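Local coordinates for superoxide dismutase (Acidilobus saccharovorans, PDB 4FFK), which catalyses the dismutation of superoxide to oxygen and hydrogen peroxide at an iron centre, as an iron superoxide dismutase assembled from four copies of the chain, at residues L24-Y28 and D29-P33; D74-A77 and V78-F82. All coordinates share one frame; numbering follows the deposited sequence.

Contact 1: L24-Y28 and D29-P33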
ATOM      1  N   LEU A  24      25.364 -16.736  -0.639  1.00 30.30           N
ATOM      2  CA  LEU A  24      26.050 -15.455  -0.732  1.00 31.07           C
ATOM      3  C   LEU A  24      27.165 -15.528  -1.831  1.00 33.56           C
ATOM      4  O   LEU A  24      27.797 -16.569  -2.014  1.00 32.13           O
ATOM      5  CB  LEU A  24      26.602 -15.106   0.638  1.00 31.00           C
ATOM      6  CG  LEU A  24      26.797 -13.650   0.979  1.00 32.38           C
ATOM      7  CD1 LEU A  24      25.390 -12.858   0.971  1.00 33.54           C
ATOM      8  CD2 LEU A  24      27.474 -13.527   2.368  1.00 33.49           C
ATOM      9  N   PRO A  25      27.332 -14.471  -2.632  1.00 35.07           N
ATOM     10  CA  PRO A  25      28.354 -14.521  -3.690  1.00 36.02           C
ATOM     11  C   PRO A  25      29.805 -14.230  -3.201  1.00 37.85           C
ATOM     12  O   PRO A  25      30.650 -13.847  -4.018  1.00 37.14           O
ATOM     13  CB  PRO A  25      27.911 -13.423  -4.678  1.00 36.44           C
ATOM     14  CG  PRO A  25      26.557 -12.977  -4.233  1.00 35.56           C
ATOM     15  CD  PRO A  25      26.507 -13.263  -2.749  1.00 35.53           C
ATOM     16  N   TYR A  26      30.048 -14.390  -1.898  1.00 37.29           N
ATOM     17  CA  TYR A  26      31.298 -14.023  -1.230  1.00 37.93           C
ATOM     18  C   TYR A  26      31.114 -14.538   0.184  1.00 38.55           C
ATOM     19  O   TYR A  26      30.007 -14.891   0.607  1.00 38.38           O
ATOM     20  CB  TYR A  26      31.558 -12.500  -1.237  1.00 37.53           C
ATOM     21  CG  TYR A  26      30.286 -11.685  -1.217  1.00 34.79           C
ATOM     22  CD1 TYR A  26      29.590 -11.497  -0.030  1.00 35.55           C
ATOM     23  CD2 TYR A  26      29.768 -11.133  -2.395  1.00 33.14           C
ATOM     24  CE1 TYR A  26      28.384 -10.746   0.000  1.00 31.00           C
ATOM     25  CE2 TYR A  26      28.574 -10.392  -2.384  1.00 29.49           C
ATOM     26  CZ  TYR A  26      27.897 -10.215  -1.190  1.00 31.81           C
ATOM     27  OH  TYR A  26      26.700  -9.521  -1.178  1.00 31.83           O
ATOM     28  N   ASN A  27      32.199 -14.606   0.937  1.00 39.27           N
ATOM     29  CA  ASN A  27      32.098 -15.026   2.300  1.00 39.58           C
ATOM     30  C   ASN A  27      31.451 -13.899   3.077  1.00 39.07           C
ATOM     31  O   ASN A  27      31.394 -12.730   2.620  1.00 37.89           O
ATOM     32  CB  ASN A  27      33.492 -15.318   2.834  1.00 41.63           C
ATOM     33  CG  ASN A  27      34.507 -14.348   2.283  1.00 43.39           C
ATOM     34  OD1 ASN A  27      35.211 -14.641   1.301  1.00 49.55           O
ATOM     35  ND2 ASN A  27      34.528 -13.153   2.842  1.00 43.37           N
ATOM     36  N   TYR A  28      31.031 -14.248   4.272  1.00 38.38           N
ATOM     37  CA  TYR A  28      30.235 -13.375   5.104  1.00 39.73           C
ATOM     38  C   TYR A  28      30.925 -12.181   5.698  1.00 39.85           C
ATOM     39  O   TYR A  28      30.264 -11.265   6.169  1.00 39.77           O
ATOM     40  CB  TYR A  28      29.591 -14.211   6.194  1.00 39.24           C
ATOM     41  CG  TYR A  28      28.437 -15.036   5.672  1.00 40.42           C
ATOM     42  CD1 TYR A  28      28.644 -16.078   4.771  1.00 40.61           C
ATOM     43  CD2 TYR A  28      27.130 -14.741   6.047  1.00 40.27           C
ATOM     44  CE1 TYR A  28      27.608 -16.824   4.278  1.00 39.22           C
ATOM     45  CE2 TYR A  28      26.069 -15.480   5.573  1.00 36.38           C
ATOM     46  CZ  TYR A  28      26.300 -16.509   4.684  1.00 40.06           C
ATOM     47  OH  TYR A  28      25.267 -17.255   4.217  1.00 36.53           O
ATOM     48  N   ASP A  29      32.249 -12.166   5.714  1.00 39.90           N
ATOM     49  CA  ASP A  29      32.901 -10.943   6.122  1.00 40.00           C
ATOM     50  C   ASP A  29      33.482 -10.189   4.930  1.00 38.74           C
ATOM     51  O   ASP A  29      34.229  -9.225   5.104  1.00 38.89           O
ATOM     52  CB  ASP A  29      33.953 -11.225   7.202  1.00 42.08           C
ATOM     53  CG  ASP A  29      34.894 -12.302   6.784  1.00 44.20           C
ATOM     54  OD1 ASP A  29      35.158 -12.383   5.566  1.00 48.08           O
ATOM     55  OD2 ASP A  29      35.359 -13.059   7.660  1.00 47.64           O
ATOM     56  N   ALA A  30      33.082 -10.574   3.721  1.00 37.21           N
ATOM     57  CA  ALA A  30      33.626  -9.983   2.523  1.00 35.80           C
ATOM     58  C   ALA A  30      33.300  -8.491   2.412  1.00 34.98           C
ATOM     59  O   ALA A  30      34.016  -7.752   1.759  1.00 35.52           O
ATOM     60  CB  ALA A  30      33.135 -10.702   1.316  1.00 36.16           C
ATOM     61  N   LEU A  31      32.208  -8.045   3.053  1.00 33.07           N
ATOM     62  CA  LEU A  31      31.773  -6.673   2.926  1.00 32.09           C
ATOM     63  C   LEU A  31      32.153  -5.788   4.078  1.00 32.69           C
ATOM     64  O   LEU A  31      31.820  -4.619   4.065  1.00 31.85           O
ATOM     65  CB  LEU A  31      30.236  -6.622   2.709  1.00 31.13           C
ATOM     66  CG  LEU A  31      29.734  -7.552   1.627  1.00 29.82           C
ATOM     67  CD1 LEU A  31      28.181  -7.253   1.519  1.00 27.80           C
ATOM     68  CD2 LEU A  31      30.361  -7.341   0.260  1.00 25.62           C
ATOM     69  N   GLU A  32      32.848  -6.342   5.080  1.00 34.23           N
ATOM     70  CA  GLU A  32      33.386  -5.545   6.169  1.00 35.92           C
ATOM     71  C   GLU A  32      34.349  -4.450   5.671  1.00 35.38           C
ATOM     72  O   GLU A  32      35.011  -4.623   4.660  1.00 36.43           O
ATOM     73  CB  GLU A  32      34.099  -6.438   7.180  1.00 37.72           C
ATOM     74  CG  GLU A  32      33.276  -7.576   7.690  1.00 39.75           C
ATOM     75  CD  GLU A  32      32.767  -7.326   9.060  1.00 44.20           C
ATOM     76  OE1 GLU A  32      32.701  -6.124   9.486  1.00 46.94           O
ATOM     77  OE2 GLU A  32      32.430  -8.340   9.708  1.00 43.25           O
ATOM     78  N   PRO A  33      34.418  -3.316   6.374  1.00 34.49           N
ATOM     79  CA  PRO A  33      33.676  -2.969   7.563  1.00 33.78           C
ATOM     80  C   PRO A  33      32.301  -2.323   7.228  1.00 32.48           C
ATOM     81  O   PRO A  33      31.638  -1.823   8.119  1.00 32.10           O
ATOM     82  CB  PRO A  33      34.587  -1.928   8.217  1.00 34.43           C
ATOM     83  CG  PRO A  33      35.146  -1.190   7.008  1.00 34.64           C
ATOM     84  CD  PRO A  33      35.276  -2.195   5.916  1.00 34.44           C
TER
HETATM   85  O   HOH W   1      30.813  -8.753   5.483  1.00 30.17           O
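Tyr26 and Leu31 meet across two overlapping type I beta turns, Asn27 to Ala30 and Asp29 to Glu32, and the tyrosine side chain illustrates how a turn can fold back on the residue before it. At its root, Tyr26 CB lies 3.5 Å from the methyl carbon Ala30 CB. Chi1 of 31° sets CG between the backbone N and the carbonyl carbon, and CG and CD1 of the ring still border the same methyl. Farther out, Tyr26 CE1 reaches Leu31 CD1 at 3.8 Å, the two side chains crossing at about a right angle. Leu31 CD2 sits over one ring face, 4.1 Å from the centroid of the Tyr26 ring, in a CH-pi contact; CD of Pro25 lies on the opposite face, offset toward the rim. At the tip, Tyr26 OH touches Leu31 CD1 and is hydrogen-bonded to the carbonyl O of Trp96, in the helix that also supplies the iron ligand His92.

The backbone closes the first turn through Ala30 N, which donates to Asn27 O at 3.0 Å, and the second through a longer bond from Glu32 N to Asp29 O. A water bridges the two turns, donating to Tyr28 O at 2.7 Å and accepting from Leu31 N at 2.9 Å. The chemistry thus divides: main-chain and water hydrogen bonds probably help set the path of the loop, whereas apolar contacts on both ring faces and a bond at the hydroxyl probably limit the swing of the Tyr26 side chain, which lies about 11 Å from the bound iron.

Contact 2: D74-A77 and V78-F82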
ATOM      1  N   ASP A  74      -7.840 -18.607  -0.372  1.00 27.05           N
ATOM      2  CA  ASP A  74      -8.032 -17.158  -0.397  1.00 25.91           C
ATOM      3  C   ASP A  74      -7.042 -16.689  -1.400  1.00 23.59           C
ATOM      4  O   ASP A  74      -5.825 -16.575  -1.115  1.00 24.23           O
ATOM      5  CB  ASP A  74      -7.748 -16.673   1.004  1.00 26.37           C
ATOM      6  CG  ASP A  74      -7.871 -15.180   1.183  1.00 27.56           C
ATOM      7  OD1 ASP A  74      -7.903 -14.429   0.192  1.00 26.72           O
ATOM      8  OD2 ASP A  74      -7.938 -14.797   2.375  1.00 33.26           O
ATOM      9  N   VAL A  75      -7.512 -16.458  -2.621  1.00 22.03           N
ATOM     10  CA  VAL A  75      -6.592 -16.214  -3.716  1.00 23.04           C
ATOM     11  C   VAL A  75      -5.890 -14.859  -3.477  1.00 21.80           C
ATOM     12  O   VAL A  75      -4.761 -14.691  -3.870  1.00 21.74           O
ATOM     13  CB  VAL A  75      -7.295 -16.200  -5.072  1.00 24.05           C
ATOM     14  CG1 VAL A  75      -8.493 -15.202  -5.093  1.00 27.35           C
ATOM     15  CG2 VAL A  75      -6.360 -15.937  -6.193  1.00 26.74           C
ATOM     16  N   ARG A  76      -6.633 -13.930  -2.893  1.00 22.61           N
ATOM     17  CA  ARG A  76      -6.028 -12.595  -2.651  1.00 20.86           C
ATOM     18  C   ARG A  76      -4.869 -12.785  -1.658  1.00 21.29           C
ATOM     19  O   ARG A  76      -3.744 -12.247  -1.829  1.00 20.32           O
ATOM     20  CB  ARG A  76      -7.044 -11.650  -2.067  1.00 22.00           C
ATOM     21  CG  ARG A  76      -6.381 -10.310  -1.714  1.00 20.63           C
ATOM     22  CD  ARG A  76      -7.465  -9.281  -1.583  1.00 19.40           C
ATOM     23  NE  ARG A  76      -8.336  -9.644  -0.498  1.00 22.67           N
ATOM     24  CZ  ARG A  76      -9.679  -9.695  -0.589  1.00 20.51           C
ATOM     25  NH1 ARG A  76     -10.314  -9.444  -1.709  1.00 21.48           N
ATOM     26  NH2 ARG A  76     -10.367 -10.025   0.499  1.00 22.06           N
ATOM     27  N   ALA A  77      -5.136 -13.534  -0.597  1.00 20.25           N
ATOM     28  CA  ALA A  77      -4.136 -13.640   0.467  1.00 20.66           C
ATOM     29  C   ALA A  77      -2.932 -14.374  -0.061  1.00 21.14           C
ATOM     30  O   ALA A  77      -1.817 -13.974   0.206  1.00 18.73           O
ATOM     31  CB  ALA A  77      -4.694 -14.363   1.711  1.00 20.08           C
ATOM     32  N   VAL A  78      -3.146 -15.460  -0.797  1.00 21.33           N
ATOM     33  CA  VAL A  78      -2.016 -16.238  -1.348  1.00 22.07           C
ATOM     34  C   VAL A  78      -1.223 -15.460  -2.400  1.00 21.75           C
ATOM     35  O   VAL A  78      -0.034 -15.512  -2.414  1.00 21.45           O
ATOM     36  CB  VAL A  78      -2.492 -17.568  -1.876  1.00 23.14           C
ATOM     37  CG1 VAL A  78      -1.305 -18.416  -2.313  1.00 22.01           C
ATOM     38  CG2 VAL A  78      -3.182 -18.247  -0.704  1.00 24.77           C
ATOM     39  N   SER A  79      -1.920 -14.681  -3.215  1.00 21.24           N
ATOM     40  CA  SER A  79      -1.286 -13.811  -4.169  1.00 19.74           C
ATOM     41  C   SER A  79      -0.379 -12.819  -3.418  1.00 19.21           C
ATOM     42  O   SER A  79       0.793 -12.648  -3.805  1.00 19.50           O
ATOM     43  CB  SER A  79      -2.330 -13.037  -4.962  1.00 22.12           C
ATOM     44  OG  SER A  79      -3.143 -13.940  -5.692  1.00 26.14           O
ATOM     45  N   ARG A  80      -0.950 -12.133  -2.457  1.00 17.16           N
ATOM     46  CA  ARG A  80      -0.196 -11.104  -1.691  1.00 15.87           C
ATOM     47  C   ARG A  80       1.016 -11.778  -1.057  1.00 18.08           C
ATOM     48  O   ARG A  80       2.119 -11.237  -1.033  1.00 17.47           O
ATOM     49  CB  ARG A  80      -1.112 -10.516  -0.623  1.00 17.33           C
ATOM     50  CG  ARG A  80      -2.136  -9.549  -1.194  1.00 17.45           C
ATOM     51  CD  ARG A  80      -3.075  -9.186  -0.112  1.00 17.34           C
ATOM     52  NE  ARG A  80      -3.886  -8.044  -0.546  1.00 20.00           N
ATOM     53  CZ  ARG A  80      -4.900  -7.599   0.166  1.00 20.38           C
ATOM     54  NH1 ARG A  80      -5.291  -8.255   1.250  1.00 18.74           N
ATOM     55  NH2 ARG A  80      -5.510  -6.482  -0.185  1.00 17.90           N
ATOM     56  N   ASP A  81       0.778 -12.952  -0.475  1.00 18.07           N
ATOM     57  CA  ASP A  81       1.868 -13.682   0.201  1.00 19.25           C
ATOM     58  C   ASP A  81       2.928 -14.032  -0.770  1.00 17.18           C
ATOM     59  O   ASP A  81       4.125 -13.822  -0.472  1.00 18.62           O
ATOM     60  CB  ASP A  81       1.306 -14.978   0.852  1.00 19.73           C
ATOM     61  CG  ASP A  81       0.499 -14.711   2.080  1.00 22.00           C
ATOM     62  OD1 ASP A  81       0.279 -13.551   2.557  1.00 21.26           O
ATOM     63  OD2 ASP A  81      -0.022 -15.704   2.594  1.00 21.45           O
ATOM     64  N   PHE A  82       2.544 -14.593  -1.907  1.00 18.51           N
ATOM     65  CA  PHE A  82       3.506 -15.012  -2.874  1.00 19.08           C
ATOM     66  C   PHE A  82       4.341 -13.799  -3.345  1.00 19.20           C
ATOM     67  O   PHE A  82       5.567 -13.854  -3.432  1.00 18.56           O
ATOM     68  CB  PHE A  82       2.856 -15.654  -4.102  1.00 19.03           C
ATOM     69  CG  PHE A  82       3.803 -15.817  -5.226  1.00 20.53           C
ATOM     70  CD1 PHE A  82       3.720 -15.035  -6.379  1.00 20.40           C
ATOM     71  CD2 PHE A  82       4.903 -16.713  -5.070  1.00 21.89           C
ATOM     72  CE1 PHE A  82       4.707 -15.196  -7.398  1.00 21.97           C
ATOM     73  CE2 PHE A  82       5.820 -16.835  -6.057  1.00 23.80           C
ATOM     74  CZ  PHE A  82       5.748 -16.075  -7.190  1.00 23.16           C
TER
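With Arg76 CG anti to its backbone N (chi1 175°) and Arg80 CG anti to its carbonyl carbon, the two side chains lie side by side and point the same way from the N-capped first turns of helix 75-97, in the alpha-hairpin domain. Arg76 bends at chi3, while Arg80 runs extended from CG to NE. As a result Arg76 CD rests over the centre of one face of the Arg80 guanidinium, 3.5 Å from Arg80 CZ. The guanidinium planes stand 52° apart, with like charges close: Arg76 NE is 3.8 Å from Arg80 NH1. Acidic partners on other subunits probably offset this proximity. Arg80 NH2 forms salt bridges to Glu161 and Glu139 of the second subunit; Arg76 NH1 donates to Asn137 O of the second subunit and NH2 forms a salt bridge with Asp81 OD1 of the third, so this helix start is part of the tetramer interface.

Asp74 is the N-cap. Its OD1 accepts from Ala77 N at 3.0 Å, met from above the carboxylate plane, and its carbonyl O takes the first i to i+4 helical bond, a nearly straight one from Val78 N. At the next residue, Val75 O accepts two bonds: Ser79 N approaches at 2.9 Å from one face of the carbonyl plane, and Ser79 OG donates at 2.5 Å from the opposite face.

From the N terminus the chain first meets contact 1, where residues 24-33 include two overlapping tight turns in the loop before helix 37-66. That helix runs to the far end of the hairpin, and the chain then turns into helix 75-97, whose first turns hold contact 2. The contacts are in series, neither nested nor crossed; their centres lie 34 Å apart, on opposite sides of the chain's centre. Both belong to the alpha-hairpin domain. The entry loop of contact 1 packs against both long helices near their iron-bearing ends, where His43 and His92 reside, whereas contact 2 turns a distant helix start toward neighbouring subunits, with Val78 and Phe82 leaning on helix 37-66.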